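Local atomic coordinates of photosystem II assembly protein Ycf48 (Thermosynechococcus elongatus, PDB entry 5OJ5), a protein that probably acts early in photosystem II assembly and in replacing photodamaged D1, and binds the C-terminal extension of the D1 precursor. Residues W47-L52 with I334-V339; A56-M61 with F327-K332; R221-R226 with M240-G245; I247-P252 with E260-L265. All coordinates share one frame; numbering follows the deposited sequence. Where two conformers were deposited one is given.

Contact 1 of 4, residues W47-L52 with I334-V339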
loop_
_atom_site.group_PDB
_atom_site.type_symbol
_atom_site.label_atom_id
_atom_site.label_comp_id
_atom_site.label_asym_id
_atom_site.label_seq_id
_atom_site.Cartn_x
_atom_site.Cartn_y
_atom_site.Cartn_z
ATOM N N TRP A 47 5.101 16.737 6.699
ATOM C CA TRP A 47 3.783 16.225 6.351
ATOM C C TRP A 47 2.711 17.258 6.631
ATOM O O TRP A 47 2.542 17.702 7.767
ATOM C CB TRP A 47 3.514 14.939 7.115
ATOM C CG TRP A 47 4.436 13.828 6.734
ATOM C CD1 TRP A 47 5.513 13.365 7.446
ATOM C CD2 TRP A 47 4.395 13.042 5.547
ATOM N NE1 TRP A 47 6.132 12.348 6.787
ATOM C CE2 TRP A 47 5.472 12.120 5.614
ATOM C CE3 TRP A 47 3.529 12.996 4.441
ATOM C CZ2 TRP A 47 5.698 11.163 4.613
ATOM C CZ3 TRP A 47 3.751 12.046 3.456
ATOM C CH2 TRP A 47 4.832 11.135 3.556
ATOM N N GLU A 48 1.970 17.614 5.614
ATOM C CA GLU A 48 0.835 18.516 5.779
ATOM C C GLU A 48 -0.466 17.725 5.746
ATOM O O GLU A 48 -0.690 16.924 4.844
ATOM C CB GLU A 48 0.867 19.575 4.694
ATOM C CG GLU A 48 0.569 19.216 3.283
ATOM C CD GLU A 48 0.197 20.452 2.458
ATOM O OE1 GLU A 48 -0.471 20.273 1.411
ATOM O OE2 GLU A 48 0.554 21.604 2.857
ATOM N N ALA A 49 -1.343 17.948 6.699
ATOM C CA ALA A 49 -2.613 17.249 6.768
ATOM C C ALA A 49 -3.618 17.906 5.829
ATOM O O ALA A 49 -3.744 19.124 5.793
ATOM C CB ALA A 49 -3.173 17.235 8.186
ATOM N N ILE A 50 -4.294 17.095 5.049
ATOM C CA ILE A 50 -5.352 17.484 4.116
ATOM C C ILE A 50 -6.596 16.706 4.509
ATOM O O ILE A 50 -6.546 15.500 4.779
ATOM C CB ILE A 50 -4.937 17.144 2.659
ATOM C CG1 ILE A 50 -3.757 18.025 2.209
ATOM C CG2 ILE A 50 -6.145 17.303 1.698
ATOM C CD1 ILE A 50 -3.144 17.627 0.899
ATOM N N GLN A 51 -7.728 17.397 4.507
ATOM C CA GLN A 51 -9.013 16.725 4.593
ATOM C C GLN A 51 -9.603 16.624 3.195
ATOM O O GLN A 51 -9.929 17.642 2.579
ATOM C CB GLN A 51 -9.952 17.499 5.521
ATOM C CG GLN A 51 -11.365 16.880 5.558
ATOM C CD GLN A 51 -11.366 15.512 6.218
ATOM O OE1 GLN A 51 -10.855 15.338 7.340
ATOM N NE2 GLN A 51 -11.977 14.540 5.554
ATOM N N LEU A 52 -9.739 15.406 2.685
ATOM C CA LEU A 52 -10.395 15.219 1.409
ATOM C C LEU A 52 -11.884 15.520 1.549
ATOM O O LEU A 52 -12.454 15.455 2.646
ATOM C CB LEU A 52 -10.235 13.772 0.984
ATOM C CG LEU A 52 -8.782 13.380 0.663
ATOM C CD1 LEU A 52 -8.702 11.843 0.500
ATOM C CD2 LEU A 52 -8.289 14.072 -0.580
ATOM N N ILE A 334 -8.747 11.630 5.726
ATOM C CA ILE A 334 -7.519 12.327 6.069
ATOM C C ILE A 334 -6.371 11.789 5.224
ATOM O O ILE A 334 -6.198 10.566 5.066
ATOM C CB ILE A 334 -7.218 12.145 7.558
ATOM C CG1 ILE A 334 -8.304 12.879 8.387
ATOM C CG2 ILE A 334 -5.778 12.625 7.889
ATOM C CD1 ILE A 334 -8.261 12.585 9.848
ATOM N N LEU A 335 -5.600 12.721 4.669
ATOM C CA LEU A 335 -4.386 12.474 3.927
ATOM C C LEU A 335 -3.259 13.278 4.577
ATOM O O LEU A 335 -3.498 14.398 4.966
ATOM C CB LEU A 335 -4.757 13.010 2.531
ATOM C CG LEU A 335 -3.803 12.674 1.415
ATOM C CD1 LEU A 335 -3.631 11.169 1.272
ATOM C CD2 LEU A 335 -4.361 13.269 0.117
ATOM N N LEU A 336 -2.048 12.753 4.622
ATOM C CA LEU A 336 -0.888 13.623 4.808
ATOM C C LEU A 336 -0.151 13.703 3.488
ATOM O O LEU A 336 -0.015 12.685 2.786
ATOM C CB LEU A 336 0.069 13.086 5.865
ATOM C CG LEU A 336 -0.541 12.701 7.212
ATOM C CD1 LEU A 336 0.574 12.165 8.144
ATOM C CD2 LEU A 336 -1.308 13.820 7.802
ATOM N N ARG A 337 0.355 14.886 3.151
ATOM C CA ARG A 337 1.088 15.136 1.909
ATOM C C ARG A 337 2.505 15.603 2.248
ATOM O O ARG A 337 2.695 16.482 3.092
ATOM C CB ARG A 337 0.389 16.202 1.067
ATOM C CG ARG A 337 1.096 16.479 -0.259
ATOM C CD ARG A 337 0.273 17.449 -1.101
ATOM N NE ARG A 337 0.481 18.811 -0.651
ATOM C CZ ARG A 337 1.444 19.619 -1.103
ATOM N NH1 ARG A 337 2.307 19.222 -2.012
ATOM N NH2 ARG A 337 1.563 20.827 -0.610
ATOM N N TYR A 338 3.487 15.014 1.580
ATOM C CA TYR A 338 4.904 15.336 1.826
ATOM C C TYR A 338 5.245 16.671 1.176
ATOM O O TYR A 338 4.987 16.865 -0.012
ATOM C CB TYR A 338 5.792 14.234 1.236
ATOM C CG TYR A 338 7.233 14.416 1.609
ATOM C CD1 TYR A 338 7.725 13.869 2.773
ATOM C CD2 TYR A 338 8.100 15.162 0.811
ATOM C CE1 TYR A 338 9.045 14.062 3.164
ATOM C CE2 TYR A 338 9.432 15.354 1.195
ATOM C CZ TYR A 338 9.876 14.795 2.369
ATOM O OH TYR A 338 11.184 14.999 2.758
ATOM N N VAL A 339 5.846 17.569 1.946
ATOM C CA VAL A 339 6.257 18.892 1.485
ATOM C C VAL A 339 7.751 19.053 1.795
ATOM O O VAL A 339 8.155 19.115 2.973
ATOM C CB VAL A 339 5.442 19.996 2.168
ATOM C CG1 VAL A 339 5.929 21.358 1.690
ATOM C CG2 VAL A 339 3.951 19.808 1.881
#

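Contact 2 of 4, residues A56-M61 with F327-K332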
loop_
_atom_site.group_PDB
_atom_site.type_symbol
_atom_site.label_atom_id
_atom_site.label_comp_id
_atom_site.label_asym_id
_atom_site.label_seq_id
_atom_site.Cartn_x
_atom_site.Cartn_y
_atom_site.Cartn_z
ATOM N N ALA A 56 -15.065 8.819 3.630
ATOM C CA ALA A 56 -14.752 7.431 3.341
ATOM C C ALA A 56 -13.254 7.162 3.483
ATOM O O ALA A 56 -12.417 8.004 3.177
ATOM C CB ALA A 56 -15.152 7.115 1.895
ATOM N N THR A 57 -12.933 5.959 3.933
ATOM C CA THR A 57 -11.535 5.541 3.979
ATOM C C THR A 57 -10.934 5.380 2.586
ATOM O O THR A 57 -11.505 4.708 1.729
ATOM C CB THR A 57 -11.467 4.200 4.698
ATOM O OG1 THR A 57 -11.993 4.358 6.036
ATOM C CG2 THR A 57 -10.058 3.620 4.762
ATOM N N ILE A 58 -9.787 6.010 2.381
ATOM C CA ILE A 58 -9.015 5.877 1.155
ATOM C C ILE A 58 -8.067 4.687 1.266
ATOM O O ILE A 58 -7.397 4.516 2.286
ATOM C CB ILE A 58 -8.281 7.193 0.848
ATOM C CG1 ILE A 58 -9.274 8.369 0.756
ATOM C CG2 ILE A 58 -7.458 7.058 -0.424
ATOM C CD1 ILE A 58 -10.516 8.084 -0.077
ATOM N N LEU A 59 -7.987 3.895 0.199
ATOM C CA LEU A 59 -7.219 2.660 0.205
ATOM C C LEU A 59 -6.002 2.660 -0.690
ATOM O O LEU A 59 -5.069 1.891 -0.436
ATOM C CB LEU A 59 -8.125 1.485 -0.124
ATOM C CG LEU A 59 -9.272 1.284 0.879
ATOM C CD1 LEU A 59 -10.176 0.157 0.379
ATOM C CD2 LEU A 59 -8.703 0.950 2.261
ATOM N N ASP A 60 -5.984 3.440 -1.767
ATOM C CA ASP A 60 -4.841 3.397 -2.676
ATOM C C ASP A 60 -4.795 4.668 -3.503
ATOM O O ASP A 60 -5.782 5.414 -3.607
ATOM C CB ASP A 60 -4.878 2.140 -3.549
ATOM C CG ASP A 60 -3.511 1.759 -4.103
ATOM O OD1 ASP A 60 -2.455 2.241 -3.585
ATOM O OD2 ASP A 60 -3.512 0.951 -5.052
ATOM N N MET A 61 -3.644 4.895 -4.144
ATOM C CA MET A 61 -3.380 6.090 -4.932
ATOM C C MET A 61 -2.347 5.747 -5.991
ATOM O O MET A 61 -1.415 5.013 -5.713
ATOM C CB MET A 61 -2.921 7.214 -3.994
ATOM C CG MET A 61 -2.608 8.545 -4.660
ATOM S SD MET A 61 -1.869 9.780 -3.573
ATOM C CE MET A 61 -3.150 10.010 -2.363
ATOM N N PHE A 327 2.474 10.480 0.164
ATOM C CA PHE A 327 1.208 10.601 0.847
ATOM C C PHE A 327 1.092 9.518 1.893
ATOM O O PHE A 327 1.596 8.402 1.734
ATOM C CB PHE A 327 0.032 10.484 -0.134
ATOM C CG PHE A 327 0.009 11.580 -1.104
ATOM C CD1 PHE A 327 -0.687 12.733 -0.870
ATOM C CD2 PHE A 327 0.766 11.449 -2.280
ATOM C CE1 PHE A 327 -0.615 13.762 -1.824
ATOM C CE2 PHE A 327 0.834 12.441 -3.198
ATOM C CZ PHE A 327 0.161 13.561 -2.972
ATOM N N ILE A 328 0.394 9.847 2.958
ATOM C CA ILE A 328 0.029 8.864 3.972
ATOM C C ILE A 328 -1.487 8.859 4.075
ATOM O O ILE A 328 -2.120 9.917 4.176
ATOM C CB ILE A 328 0.669 9.189 5.322
ATOM C CG1 ILE A 328 2.191 9.051 5.151
ATOM C CG2 ILE A 328 0.153 8.263 6.394
ATOM C CD1 ILE A 328 3.007 9.410 6.362
ATOM N N LEU A 329 -2.060 7.671 3.995
ATOM C CA LEU A 329 -3.507 7.474 4.090
ATOM C C LEU A 329 -3.931 7.311 5.552
ATOM O O LEU A 329 -3.426 6.426 6.258
ATOM C CB LEU A 329 -3.952 6.271 3.250
ATOM C CG LEU A 329 -3.454 6.203 1.813
ATOM C CD1 LEU A 329 -4.051 5.021 1.104
ATOM C CD2 LEU A 329 -3.723 7.423 0.983
ATOM N N GLY A 330 -4.782 8.211 6.012
ATOM C CA GLY A 330 -5.417 8.144 7.303
ATOM C C GLY A 330 -6.829 7.618 7.209
ATOM O O GLY A 330 -7.235 7.059 6.191
ATOM N N GLN A 331 -7.619 7.877 8.233
ATOM C CA GLN A 331 -9.021 7.459 8.279
ATOM C C GLN A 331 -9.896 8.625 7.884
ATOM O O GLN A 331 -9.491 9.779 7.977
ATOM C CB GLN A 331 -9.397 7.042 9.700
ATOM C CG GLN A 331 -8.585 5.934 10.250
ATOM C CD GLN A 331 -8.818 5.729 11.709
ATOM O OE1 GLN A 331 -8.086 6.234 12.532
ATOM N NE2 GLN A 331 -9.880 4.995 12.053
ATOM N N LYS A 332 -11.109 8.316 7.443
ATOM C CA LYS A 332 -12.136 9.334 7.333
ATOM C C LYS A 332 -11.730 10.480 6.419
ATOM O O LYS A 332 -12.012 11.653 6.686
ATOM C CB LYS A 332 -12.578 9.845 8.704
ATOM C CG LYS A 332 -11.798 10.995 9.403
ATOM C CD LYS A 332 -12.193 11.278 10.853
ATOM C CE LYS A 332 -11.166 12.206 11.387
ATOM N NZ LYS A 332 -11.984 13.347 11.747
HETATM O O HOH W 1 -8.819 8.085 4.366
#

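Contact 3 of 4, residues R221-R226 with M240-G245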
loop_
_atom_site.group_PDB
_atom_site.type_symbol
_atom_site.label_atom_id
_atom_site.label_comp_id
_atom_site.label_asym_id
_atom_site.label_seq_id
_atom_site.Cartn_x
_atom_site.Cartn_y
_atom_site.Cartn_z
ATOM N N ARG A 221 7.341 -17.573 10.480
ATOM C CA ARG A 221 7.712 -16.321 11.132
ATOM C C ARG A 221 8.909 -16.567 12.054
ATOM O O ARG A 221 9.231 -17.699 12.424
ATOM C CB ARG A 221 6.525 -15.677 11.856
ATOM C CG ARG A 221 6.143 -16.321 13.176
ATOM C CD ARG A 221 4.983 -15.578 13.733
ATOM N NE ARG A 221 4.639 -15.978 15.096
ATOM C CZ ARG A 221 3.884 -17.021 15.411
ATOM N NH1 ARG A 221 3.402 -17.820 14.467
ATOM N NH2 ARG A 221 3.642 -17.284 16.697
ATOM N N THR A 222 9.572 -15.485 12.436
ATOM C CA THR A 222 10.808 -15.567 13.178
ATOM C C THR A 222 10.703 -14.861 14.518
ATOM O O THR A 222 11.727 -14.684 15.214
ATOM C CB THR A 222 11.988 -15.090 12.340
ATOM O OG1 THR A 222 11.679 -13.806 11.811
ATOM C CG2 THR A 222 12.252 -16.064 11.168
ATOM N N THR A 223 9.487 -14.513 14.931
ATOM C CA THR A 223 9.206 -13.968 16.238
ATOM C C THR A 223 7.997 -14.675 16.803
ATOM O O THR A 223 7.131 -15.108 16.047
ATOM C CB THR A 223 8.808 -12.465 16.139
ATOM O OG1 THR A 223 7.730 -12.259 15.219
ATOM C CG2 THR A 223 9.976 -11.630 15.639
ATOM N N SER A 224 7.919 -14.746 18.142
ATOM C CA SER A 224 6.679 -15.229 18.737
ATOM C C SER A 224 5.509 -14.324 18.390
ATOM O O SER A 224 4.419 -14.815 18.066
ATOM C CB SER A 224 6.820 -15.327 20.245
ATOM O OG SER A 224 7.891 -16.192 20.593
ATOM N N ARG A 225 5.724 -13.006 18.449
ATOM C CA ARG A 225 4.688 -12.046 18.067
ATOM C C ARG A 225 4.243 -12.324 16.623
ATOM O O ARG A 225 5.063 -12.617 15.754
ATOM C CB ARG A 225 5.288 -10.632 18.155
ATOM C CG ARG A 225 5.607 -10.127 19.553
ATOM C CD ARG A 225 6.588 -8.973 19.523
ATOM N NE ARG A 225 7.003 -8.617 20.884
ATOM C CZ ARG A 225 6.354 -7.760 21.652
ATOM N NH1 ARG A 225 5.282 -7.124 21.202
ATOM N NH2 ARG A 225 6.799 -7.516 22.874
ATOM N N ARG A 226 2.939 -12.224 16.375
ATOM C CA ARG A 226 2.431 -12.471 15.032
ATOM C C ARG A 226 2.845 -11.363 14.070
ATOM O O ARG A 226 2.996 -10.191 14.445
ATOM C CB ARG A 226 0.910 -12.602 15.055
ATOM C CG ARG A 226 0.366 -13.743 15.881
ATOM C CD ARG A 226 0.901 -15.074 15.405
ATOM N NE ARG A 226 0.361 -16.189 16.174
ATOM C CZ ARG A 226 -0.819 -16.744 15.961
ATOM N NH1 ARG A 226 -1.577 -16.326 14.969
ATOM N NH2 ARG A 226 -1.224 -17.794 16.690
ATOM N N MET A 240 9.708 -6.486 8.126
ATOM C CA MET A 240 8.489 -6.928 8.775
ATOM C C MET A 240 8.097 -5.995 9.906
ATOM O O MET A 240 8.960 -5.470 10.621
ATOM C CB MET A 240 8.592 -8.381 9.322
ATOM C CG MET A 240 9.663 -8.595 10.364
ATOM S SD MET A 240 9.636 -10.248 11.094
ATOM C CE MET A 240 9.798 -11.302 9.748
ATOM N N ILE A 241 6.795 -5.845 10.079
ATOM C CA ILE A 241 6.164 -5.267 11.265
ATOM C C ILE A 241 5.451 -6.407 11.980
ATOM O O ILE A 241 4.669 -7.136 11.351
ATOM C CB ILE A 241 5.144 -4.182 10.892
ATOM C CG1 ILE A 241 5.849 -2.990 10.252
ATOM C CG2 ILE A 241 4.344 -3.780 12.143
ATOM C CD1 ILE A 241 4.880 -1.993 9.605
ATOM N N VAL A 242 5.711 -6.556 13.284
ATOM C CA VAL A 242 5.064 -7.580 14.086
ATOM C C VAL A 242 4.255 -6.911 15.191
ATOM O O VAL A 242 4.427 -5.734 15.514
ATOM C CB VAL A 242 6.032 -8.625 14.671
ATOM C CG1 VAL A 242 6.872 -9.259 13.564
ATOM C CG2 VAL A 242 6.882 -8.002 15.727
ATOM N N ASN A 243 3.369 -7.715 15.789
ATOM C CA ASN A 243 2.494 -7.253 16.858
ATOM C C ASN A 243 3.276 -6.529 17.937
ATOM O O ASN A 243 4.413 -6.888 18.265
ATOM C CB ASN A 243 1.738 -8.427 17.504
ATOM C CG ASN A 243 0.592 -7.955 18.391
ATOM O OD1 ASN A 243 -0.327 -7.301 17.918
ATOM N ND2 ASN A 243 0.658 -8.260 19.681
ATOM N N GLY A 244 2.660 -5.487 18.477
ATOM C CA GLY A 244 3.221 -4.848 19.640
ATOM C C GLY A 244 4.304 -3.863 19.340
ATOM O O GLY A 244 5.130 -3.578 20.211
ATOM N N GLY A 245 4.346 -3.347 18.122
ATOM C CA GLY A 245 5.198 -2.213 17.811
ATOM C C GLY A 245 6.639 -2.580 17.562
ATOM O O GLY A 245 7.535 -1.804 17.902
#

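Contact 4 of 4, residues I247-P252 with E260-L265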
loop_
_atom_site.group_PDB
_atom_site.type_symbol
_atom_site.label_atom_id
_atom_site.label_comp_id
_atom_site.label_asym_id
_atom_site.label_seq_id
_atom_site.Cartn_x
_atom_site.Cartn_y
_atom_site.Cartn_z
ATOM N N ILE A 247 9.719 -4.176 14.748
ATOM C CA ILE A 247 10.086 -4.345 13.340
ATOM C C ILE A 247 11.393 -5.117 13.223
ATOM O O ILE A 247 12.166 -5.194 14.180
ATOM C CB ILE A 247 10.170 -3.021 12.541
ATOM C CG1 ILE A 247 11.427 -2.243 12.933
ATOM C CG2 ILE A 247 8.916 -2.216 12.703
ATOM C CD1 ILE A 247 11.627 -0.955 12.135
ATOM N N ALA A 248 11.643 -5.684 12.038
ATOM C CA ALA A 248 12.921 -6.323 11.743
ATOM C C ALA A 248 13.188 -6.310 10.245
ATOM O O ALA A 248 12.285 -6.085 9.428
ATOM C CB ALA A 248 12.979 -7.767 12.280
ATOM N N PHE A 249 14.450 -6.545 9.887
ATOM C CA PHE A 249 14.909 -6.563 8.506
ATOM C C PHE A 249 15.659 -7.856 8.239
ATOM O O PHE A 249 16.386 -8.366 9.101
ATOM C CB PHE A 249 15.865 -5.387 8.238
ATOM C CG PHE A 249 15.234 -4.049 8.471
ATOM C CD1 PHE A 249 14.547 -3.434 7.453
ATOM C CD2 PHE A 249 15.268 -3.438 9.709
ATOM C CE1 PHE A 249 13.927 -2.184 7.660
ATOM C CE2 PHE A 249 14.652 -2.196 9.915
ATOM C CZ PHE A 249 13.976 -1.576 8.881
ATOM N N SER A 250 15.517 -8.366 7.019
ATOM C CA SER A 250 16.182 -9.606 6.672
ATOM C C SER A 250 17.678 -9.376 6.412
ATOM O O SER A 250 18.138 -8.266 6.110
ATOM C CB SER A 250 15.496 -10.264 5.472
ATOM O OG SER A 250 15.654 -9.508 4.299
ATOM N N ASP A 251 18.431 -10.467 6.557
ATOM C CA ASP A 251 19.886 -10.467 6.396
ATOM C C ASP A 251 20.233 -10.236 4.930
ATOM O O ASP A 251 19.613 -10.846 4.050
ATOM C CB ASP A 251 20.362 -11.862 6.847
ATOM C CG ASP A 251 21.826 -12.175 6.497
ATOM O OD1 ASP A 251 22.200 -13.368 6.582
ATOM O OD2 ASP A 251 22.603 -11.269 6.157
ATOM N N PRO A 252 21.197 -9.366 4.616
ATOM C CA PRO A 252 21.557 -9.206 3.198
ATOM C C PRO A 252 22.050 -10.486 2.535
ATOM O O PRO A 252 21.813 -10.677 1.338
ATOM C CB PRO A 252 22.622 -8.096 3.218
ATOM C CG PRO A 252 23.026 -7.956 4.657
ATOM C CD PRO A 252 21.838 -8.350 5.468
ATOM N N GLU A 260 17.894 -8.468 14.427
ATOM C CA GLU A 260 17.334 -8.188 15.742
ATOM C C GLU A 260 15.961 -7.534 15.658
ATOM O O GLU A 260 15.653 -6.759 14.753
ATOM C CB GLU A 260 18.287 -7.292 16.559
ATOM C CG GLU A 260 18.094 -5.767 16.377
ATOM C CD GLU A 260 19.137 -4.877 17.085
ATOM O OE1 GLU A 260 20.162 -4.540 16.454
ATOM O OE2 GLU A 260 18.919 -4.492 18.261
ATOM N N LEU A 261 15.135 -7.853 16.630
ATOM C CA LEU A 261 13.822 -7.257 16.731
ATOM C C LEU A 261 13.964 -5.857 17.325
ATOM O O LEU A 261 14.456 -5.707 18.442
ATOM C CB LEU A 261 12.949 -8.187 17.574
ATOM C CG LEU A 261 11.452 -7.899 17.515
ATOM C CD1 LEU A 261 10.894 -7.954 16.084
ATOM C CD2 LEU A 261 10.702 -8.832 18.441
ATOM N N LEU A 262 13.569 -4.835 16.571
ATOM C CA LEU A 262 13.716 -3.441 16.961
ATOM C C LEU A 262 12.408 -2.909 17.521
ATOM O O LEU A 262 11.317 -3.329 17.123
ATOM C CB LEU A 262 14.123 -2.591 15.759
ATOM C CG LEU A 262 15.433 -2.976 15.099
ATOM C CD1 LEU A 262 15.583 -2.344 13.727
ATOM C CD2 LEU A 262 16.610 -2.599 16.001
ATOM N N SER A 263 12.532 -1.986 18.479
ATOM C CA SER A 263 11.394 -1.305 19.088
ATOM C C SER A 263 11.572 0.173 18.801
ATOM O O SER A 263 12.208 0.902 19.581
ATOM C CB SER A 263 11.369 -1.539 20.591
ATOM O OG SER A 263 11.401 -2.919 20.849
ATOM N N PRO A 264 11.029 0.655 17.693
ATOM C CA PRO A 264 11.230 2.071 17.334
ATOM C C PRO A 264 10.707 3.064 18.365
ATOM O O PRO A 264 11.321 4.128 18.528
ATOM C CB PRO A 264 10.477 2.168 15.999
ATOM C CG PRO A 264 10.646 0.814 15.414
ATOM C CD PRO A 264 10.480 -0.125 16.576
ATOM N N LEU A 265 9.602 2.758 19.058
ATOM C CA LEU A 265 9.042 3.618 20.103
ATOM C C LEU A 265 9.326 3.096 21.500
ATOM O O LEU A 265 8.697 3.552 22.465
ATOM C CB LEU A 265 7.534 3.796 19.933
ATOM C CG LEU A 265 7.108 4.982 19.100
ATOM C CD1 LEU A 265 5.614 5.058 18.981
ATOM C CD2 LEU A 265 7.643 6.269 19.676
HETATM O O HOH W 2 16.283 -6.436 12.134
#

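Contact 1 of 4, residues W47-L52 with I334-V339
Glu48 and Arg337 face each other as a hydrogen-bonded pair of antiparallel strands 47-51 and 334-338, the first of which completes the last propeller blade as its outermost strand. Their side chains lie alongside, pointing the same way. Glu48 CG lies between its backbone N and carbonyl carbon (chi1 71°), and the chain runs extended from there beside Arg337. The Arg337 chain turns at CD, NE standing 80° from CB about chi3, and presents NE to Glu48 OE1 at 2.7 Å; a weak bond runs from NH2 to the same oxygen. OE1 lies in the guanidinium plane, yet NE meets it from above the carboxylate plane. Val339 CG2 lies over one guanidinium face, toward its rim, and Ile50 CD1 packs on Arg337 CB at 3.8 Å. Trp47, Ala49, Leu336 and Tyr338 occupy the other side of the sheet. The six-membered ring of Trp47 receives Tyr338 CB over one face, 4.1 Å from the ring centroid. The Tyr338 ring turns its edge to that same face, with the planes at 82°, a T-shaped pair. Backbone bonds join Glu48 to Arg337 and Ile50 to Leu335 in both directions. One carboxylate oxygen thus fixes the end of Arg337 on a partly exposed side, while Trp47 and Tyr338 are buried on the other.

Contact 2 of 4, residues A56-M61 with F327-K332
Met61 lays its thioether across the Phe327 ring, the two side chains crossing at about a right angle. In the conformer described, SD stands over one face, displaced toward the rim, 3.7 Å from the ring centroid and 3.4 Å from Phe327 CD2. The Met61 chain is extended as far as SD and then bends, CE lying at -62° about chi3; the methyl comes over the same face, 4.1 Å from the centroid, and adds a CH-pi contact. Leu329 also points at the opposite strand. Its CD1 reaches the backbone of Ile58 and Leu59, 3.5 Å from Leu59 C, while CD2 meets Ile58 CG2 at 4.0 Å, these two side chains again crossing near a right angle. No direct hydrogen bond spans the segments. One water instead accepts from Ile58 N and donates to Gly330 O, at 3.0 and 2.6 Å. Leu335 of the strand 334-338 packs on Met61, Phe327 and Leu329 alike. Leu59 and Asp60 form a classic beta bulge opposite Val72, and Asp60 OD2 accepts from Val105 N in the next blade. Strands 58-63 and 325-329 belong to different sheets, so this Met-aromatic and aliphatic layer is the packing between the first and last blades of a seven-bladed beta-propeller.

Contact 3 of 4, residues R221-R226 with M240-G245
Arg226 and Asn243 join the two backbones where the loop 221-226 passes the end of strand 238-242: Asn243 N donates to Arg226 O at 2.8 Å, nearly in line with the carbonyl. Beyond it the chain turns through Gly244 and Gly245, both with positive phi. At Gly244 the Arg225 guanidinium lies close, NH1 being 3.4 Å from CA. Arg225 runs extended from CG to NE and crosses Val242 at about a right angle, CB and CD resting on CG2. Its NH1 donates to Asn243 O at 3.1 Å; the oxygen lies near the guanidinium plane, whereas the donor stands above the carbonyl plane. Thr223 and Val242 meet tip to tip, OG1 being 3.5 Å from CG1. That hydroxyl, held between N and the carbonyl carbon by chi1 of 54°, donates to Arg225 O. Arg221 grips Ser224 O side-on through NE and NH2, and Arg226 CD lies 3.6 Å above the centre of the Arg221 guanidinium; Arg226 NH1 itself bonds to Arg202 O. The bonds to main-chain oxygens fix the arginines without neutralising them, so the loop is probably strongly positive, consistent with its place in the Arg-rich patch.

Contact 4 of 4, residues I247-P252 with E260-L265
Ile247 and Leu262 form the tight part of the contact, a single antiparallel bridge of the hydrogen-bonded kind. Leu262 N donates to Ile247 O at 2.8 Å in a nearly straight bond (170°), and Ile247 N returns one to Leu262 O at 3.0 Å. Side chains close round this pair. Ile247 CG1 lies between its own N and carbonyl carbon (chi1 74°), where it meets Leu262 CB at 3.9 Å; CD1, one atom further out, touches Pro264 CG at the same distance. Leu262 crosses Phe249 at about a right angle and puts CD1 at the edge of the ring, in its plane, 3.9 Å from CE2. Leu261 starts away from the strand, but CD1 comes back to Ile247 O at 3.6 Å.

In the propeller, strand 246-251 is the outermost of the three regular strands of its blade, and segment 260-265 runs beside it where the other blades carry a fourth strand. The segment then leads on toward strand 272-277, the first of the next blade; Pro264 packs on Phe272 and Phe249 on Tyr277 of that strand.

Toward Glu260 the fit is looser. Direct backbone pairing resumes just before the segment, Phe249 with Gly259, but between Phe249 N and Glu260 O a water bridges the gap, accepting from the nitrogen and donating to the oxygen. That oxygen also has Ala248 CB 3.8 Å away, while the Glu260 side chain is exposed and sets out away from the strand.

From the N terminus, strand 47-51 comes first and pairs with 334-338 near the other end of the chain: contact 1 closes the longest loop, joining both ends of the ring in one blade. Contact 2, from 56-61 to 327-332, lies within that loop and ties the first complete blade to the last. The two touch, Leu336 N bonding to Ile328 O and Gln51 NE2 to Lys332 O. Contacts 3 and 4 lie inside both loops and follow one another in series, each a short local closure. Both reach one blade, where strands 238-242 and 246-251 are neighbours, contact 3 bringing in the loop from the blade before and contact 4 the loop to the blade after.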